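Local coordinates for nitroreductase family protein (PDB 7DP1) that reduces nitro groups of dinitroaniline herbicides with NADPH, using a bound flavin mononucleotide as cofactor, at residues T59-R62 / W63-Q67; R90-D94 / P95-R99. The protein carries 1 engineered substitution. All coordinates share one frame; numbering follows the deposited sequence.

Contact 1: residues T59-R62 / W63-Q67; sequences TGER and WQAVQ
Arg62 comes forward along the helix, alongside Ala65, because its side chain bends twice, at chi2 (-68°) and chi3 (-50°), and these bends bring NH1 beside the methyl of the alanine. NH1 meets Ala65 CB at 3.3 Å, and that methyl lies at the edge of the guanidinium, near its plane. The indole of Trp63 goes another way: with CG anti to the backbone N (chi1 169°) it leads off from the preceding turn, while its CB stays packed on Gly60 O and Thr59 CA.

The segments lie at the start of helix 60-74, after strand 54-59. Gln64 N donates to Gly60 O at 2.9 Å, with the donor in the carbonyl plane, and Ala65 N to Glu61 O at 2.8 Å. The bond from Val66 N to Arg62 O is nearly straight; the one from Trp63 N to Thr59 O is weak through its length, though straight as well. Gln67 reaches back one turn: NE2 lies over the centre of the Trp63 ring, 3.3 Å above its plane, and also donates to Trp63 O at 2.9 Å. This bond arrives from above the carbonyl plane yet stays close to the plane of the Gln67 amide, and the two contacts together fix the turn of that amide.

The indole NE1 donates to Ala134 O, and the ring packs on Met137 of strand 136-143. Arg62 NE bonds to Gln229 OE1 of the second subunit and NH2 weakly to Glu188 O of the same chain. The contact thus sorts its chemistry by direction: Trp63 and Val66 fasten the helix to the sheet, while the bonds of the bent arginine are likely to place its positive charge near the subunit boundary.

Contact 2: residues R90-D94 / P95-R99; sequences RGLTD and PWDSR
Leu92 and Trp96 cross at about a right angle, the leucine methyl CD1 resting on CB of the tryptophan at 3.6 Å. The contact is a cis-proline entry to the amino end of helix 96-109 in a nitroreductase-family fold: a cis peptide bond joins Asp94 to Pro95 just ahead of the helix, and Asp97 N donates to Thr93 O at 2.9 Å, the donor standing above the carbonyl plane.

Leu92 points its branches at two helix residues. Its chi1 of -172° directs CG at the helix, and chi2 near 60° then divides the methyls, CD1 going against Trp96 and CD2 beside Asp97 OD1, 3.8 Å away. That carboxylate has its charge partner in Arg100, through a salt bridge from the same OD1. On the second subunit, Leu50 packs against Leu92 and Met146 against Trp96, while Leu50 O of that chain accepts a hydrogen bond from Arg99 NH1. An alanine at Leu92 would remove both methyls and is likely to leave Trp96 CB and Leu50 of the second subunit without their shared apolar neighbour.

Thr93 and Trp96 lie side by side, their side chains pointing the same way. The threonine hydroxyl OG1 sits at the edge of the indole, in its plane, 3.8 Å from CZ3, and donates to Asp94 O at 3.2 Å. Pro95 CD touches one face of the indole near its rim. Farther on, Trp96 CD1 lies 3.7 Å above the plane of the Arg99 guanidinium.

Asp94 turns its carboxylate over the start of the helix, where OD1 accepts a weak, bent bond from Ser98 N at 3.2 Å. Ser98 in turn sends its hydroxyl back along the helix, and OG donates to Pro95 O at 2.8 Å.

In the fold
Contacts 1 and 2 lie on opposite sides of the chain's centre, their own centres 35 Å apart and their nearest atoms about 23 Å apart, so they do not touch. Along the chain they come in series, contact 1 at the start of helix 60-74 and contact 2 where the following loop enters helix 96-109. Contact 1 joins its helix to the central antiparallel sheet through strand 136-143; contact 2 is a surface turn away from that sheet. Both touch the second subunit of the dimer, whose interface therefore draws on widely separated parts of each chain.

Contact 1: residues T59-R62 / W63-Q67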
loop_
_atom_site.group_PDB
_atom_site.type_symbol
_atom_site.label_atom_id
_atom_site.label_comp_id
_atom_site.label_asym_id
_atom_site.label_seq_id
_atom_site.Cartn_x
_atom_site.Cartn_y
_atom_site.Cartn_z
ATOM N N THR A 59 13.585 0.778 19.569
ATOM C CA THR A 59 13.217 1.685 20.642
ATOM C C THR A 59 14.409 1.882 21.592
ATOM O O THR A 59 15.449 1.224 21.449
ATOM C CB THR A 59 12.008 1.171 21.439
ATOM O OG1 THR A 59 11.494 2.226 22.267
ATOM C CG2 THR A 59 12.428 -0.008 22.331
ATOM N N GLY A 60 14.240 2.787 22.555
ATOM C CA GLY A 60 15.259 3.081 23.540
ATOM C C GLY A 60 16.616 3.374 22.919
ATOM O O GLY A 60 16.707 4.107 21.934
ATOM N N GLU A 61 17.655 2.736 23.461
ATOM C CA GLU A 61 19.058 2.985 23.111
ATOM C C GLU A 61 19.390 2.693 21.644
ATOM O O GLU A 61 20.205 3.394 21.030
ATOM C CB GLU A 61 19.959 2.140 24.022
ATOM C CG GLU A 61 21.180 1.503 23.350
ATOM C CD GLU A 61 22.230 2.504 22.876
ATOM O OE1 GLU A 61 22.190 3.679 23.306
ATOM O OE2 GLU A 61 23.089 2.110 22.057
ATOM N N ARG A 62 18.788 1.638 21.101
ATOM C CA ARG A 62 18.990 1.271 19.700
ATOM C C ARG A 62 18.451 2.360 18.788
ATOM O O ARG A 62 19.110 2.805 17.846
ATOM C CB ARG A 62 18.298 -0.052 19.396
ATOM C CG ARG A 62 18.850 -1.211 20.220
ATOM C CD ARG A 62 20.272 -1.549 19.816
ATOM N NE ARG A 62 20.372 -1.705 18.373
ATOM C CZ ARG A 62 21.041 -0.879 17.580
ATOM N NH1 ARG A 62 21.680 0.166 18.094
ATOM N NH2 ARG A 62 21.065 -1.098 16.275
ATOM N N TRP A 63 17.235 2.783 19.095
ATOM C CA TRP A 63 16.568 3.853 18.387
ATOM C C TRP A 63 17.419 5.124 18.543
ATOM O O TRP A 63 17.472 5.960 17.643
ATOM C CB TRP A 63 15.137 3.983 18.920
ATOM C CG TRP A 63 14.296 5.171 18.538
ATOM C CD1 TRP A 63 13.366 5.779 19.336
ATOM C CD2 TRP A 63 14.269 5.882 17.288
ATOM N NE1 TRP A 63 12.771 6.820 18.670
ATOM C CE2 TRP A 63 13.310 6.911 17.414
ATOM C CE3 TRP A 63 14.967 5.763 16.088
ATOM C CZ2 TRP A 63 13.033 7.811 16.383
ATOM C CZ3 TRP A 63 14.701 6.662 15.071
ATOM C CH2 TRP A 63 13.745 7.675 15.227
ATOM N N GLN A 64 18.128 5.250 19.663
ATOM C CA GLN A 64 19.031 6.399 19.822
ATOM C C GLN A 64 20.299 6.281 18.971
ATOM O O GLN A 64 20.813 7.286 18.482
ATOM C CB GLN A 64 19.449 6.567 21.292
ATOM C CG GLN A 64 18.721 7.669 22.023
ATOM C CD GLN A 64 18.981 9.027 21.412
ATOM O OE1 GLN A 64 20.098 9.328 20.996
ATOM N NE2 GLN A 64 17.944 9.854 21.348
ATOM N N ALA A 65 20.813 5.066 18.810
ATOM C CA ALA A 65 21.981 4.842 17.961
ATOM C C ALA A 65 21.676 5.194 16.492
ATOM O O ALA A 65 22.465 5.879 15.832
ATOM C CB ALA A 65 22.465 3.410 18.086
ATOM N N VAL A 66 20.544 4.726 15.981
ATOM C CA VAL A 66 20.167 5.052 14.604
ATOM C C VAL A 66 20.121 6.560 14.432
ATOM O O VAL A 66 20.627 7.090 13.446
ATOM C CB VAL A 66 18.797 4.442 14.203
ATOM C CG1 VAL A 66 18.429 4.806 12.761
ATOM C CG2 VAL A 66 18.809 2.943 14.408
ATOM N N GLN A 67 19.568 7.254 15.422
ATOM C CA GLN A 67 19.462 8.707 15.352
ATOM C C GLN A 67 20.808 9.406 15.267
ATOM O O GLN A 67 20.960 10.365 14.508
ATOM C CB GLN A 67 18.678 9.236 16.551
ATOM C CG GLN A 67 17.167 9.039 16.398
ATOM C CD GLN A 67 16.402 9.394 17.657
ATOM O OE1 GLN A 67 16.045 10.549 17.872
ATOM N NE2 GLN A 67 16.149 8.401 18.498
#

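Contact 2: residues R90-D94 / P95-R99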
loop_
_atom_site.group_PDB
_atom_site.type_symbol
_atom_site.label_atom_id
_atom_site.label_comp_id
_atom_site.label_asym_id
_atom_site.label_seq_id
_atom_site.Cartn_x
_atom_site.Cartn_y
_atom_site.Cartn_z
ATOM N N ARG A 90 11.971 12.020 -10.166
ATOM C CA ARG A 90 12.733 13.090 -10.797
ATOM C C ARG A 90 11.970 13.687 -11.966
ATOM O O ARG A 90 11.546 12.968 -12.870
ATOM C CB ARG A 90 14.106 12.588 -11.254
ATOM C CG ARG A 90 15.137 12.462 -10.134
ATOM C CD ARG A 90 16.525 12.286 -10.727
ATOM N NE ARG A 90 16.558 11.117 -11.605
ATOM C CZ ARG A 90 16.897 9.892 -11.221
ATOM N NH1 ARG A 90 16.877 8.892 -12.094
ATOM N NH2 ARG A 90 17.276 9.672 -9.971
ATOM N N GLY A 91 11.801 15.007 -11.941
ATOM C CA GLY A 91 11.043 15.687 -12.974
ATOM C C GLY A 91 9.560 15.654 -12.668
ATOM O O GLY A 91 8.730 15.712 -13.577
ATOM N N LEU A 92 9.226 15.554 -11.385
ATOM C CA LEU A 92 7.834 15.599 -10.958
ATOM C C LEU A 92 7.114 16.877 -11.409
ATOM O O LEU A 92 7.485 17.993 -11.040
ATOM C CB LEU A 92 7.769 15.454 -9.440
ATOM C CG LEU A 92 6.407 15.293 -8.772
ATOM C CD1 LEU A 92 5.710 14.049 -9.292
ATOM C CD2 LEU A 92 6.589 15.244 -7.259
ATOM N N THR A 93 6.084 16.673 -12.224
ATOM C CA THR A 93 5.221 17.726 -12.754
ATOM C C THR A 93 3.913 17.925 -11.990
ATOM O O THR A 93 3.598 17.174 -11.062
ATOM C CB THR A 93 4.860 17.451 -14.231
ATOM O OG1 THR A 93 4.160 16.202 -14.322
ATOM C CG2 THR A 93 6.108 17.377 -15.085
ATOM N N ASP A 94 3.169 18.961 -12.386
ATOM C CA ASP A 94 1.805 19.170 -11.904
ATOM C C ASP A 94 0.947 18.071 -12.530
ATOM O O ASP A 94 1.305 17.546 -13.587
ATOM C CB ASP A 94 1.261 20.546 -12.306
ATOM C CG ASP A 94 1.624 21.632 -11.323
ATOM O OD1 ASP A 94 1.609 21.373 -10.100
ATOM O OD2 ASP A 94 1.912 22.753 -11.776
ATOM N N PRO A 95 -0.194 17.723 -11.909
ATOM C CA PRO A 95 -0.829 18.196 -10.672
ATOM C C PRO A 95 -0.049 17.835 -9.418
ATOM O O PRO A 95 -0.198 18.478 -8.382
ATOM C CB PRO A 95 -2.177 17.473 -10.678
ATOM C CG PRO A 95 -1.886 16.193 -11.368
ATOM C CD PRO A 95 -0.929 16.576 -12.474
ATOM N N TRP A 96 0.789 16.816 -9.534
ATOM C CA TRP A 96 1.413 16.205 -8.375
ATOM C C TRP A 96 2.297 17.166 -7.604
ATOM O O TRP A 96 2.283 17.178 -6.376
ATOM C CB TRP A 96 2.231 14.991 -8.815
ATOM C CG TRP A 96 1.376 13.958 -9.432
ATOM C CD1 TRP A 96 0.496 13.131 -8.803
ATOM C CD2 TRP A 96 1.283 13.662 -10.829
ATOM N NE1 TRP A 96 -0.135 12.331 -9.723
ATOM C CE2 TRP A 96 0.335 12.633 -10.973
ATOM C CE3 TRP A 96 1.920 14.158 -11.970
ATOM C CZ2 TRP A 96 0.007 12.089 -12.216
ATOM C CZ3 TRP A 96 1.589 13.622 -13.202
ATOM C CH2 TRP A 96 0.641 12.596 -13.316
ATOM N N ASP A 97 3.060 17.991 -8.303
ATOM C CA ASP A 97 4.031 18.781 -7.581
ATOM C C ASP A 97 3.339 19.847 -6.722
ATOM O O ASP A 97 3.807 20.145 -5.627
ATOM C CB ASP A 97 5.019 19.419 -8.557
ATOM C CG ASP A 97 6.272 19.908 -7.868
ATOM O OD1 ASP A 97 7.042 19.048 -7.382
ATOM O OD2 ASP A 97 6.491 21.140 -7.821
ATOM N N SER A 98 2.191 20.358 -7.160
ATOM C CA SER A 98 1.471 21.333 -6.340
ATOM C C SER A 98 0.890 20.690 -5.077
ATOM O O SER A 98 0.794 21.332 -4.033
ATOM C CB SER A 98 0.364 22.024 -7.153
ATOM O OG SER A 98 -0.616 21.111 -7.619
ATOM N N ARG A 99 0.585 19.398 -5.148
ATOM C CA ARG A 99 -0.012 18.696 -4.016
ATOM C C ARG A 99 0.893 18.679 -2.781
ATOM O O ARG A 99 0.438 18.973 -1.675
ATOM C CB ARG A 99 -0.371 17.263 -4.425
ATOM C CG ARG A 99 -1.419 17.200 -5.534
ATOM C CD ARG A 99 -1.702 15.765 -6.000
ATOM N NE ARG A 99 -2.619 15.746 -7.145
ATOM C CZ ARG A 99 -3.195 14.656 -7.653
ATOM N NH1 ARG A 99 -2.950 13.453 -7.137
ATOM N NH2 ARG A 99 -4.000 14.772 -8.703
#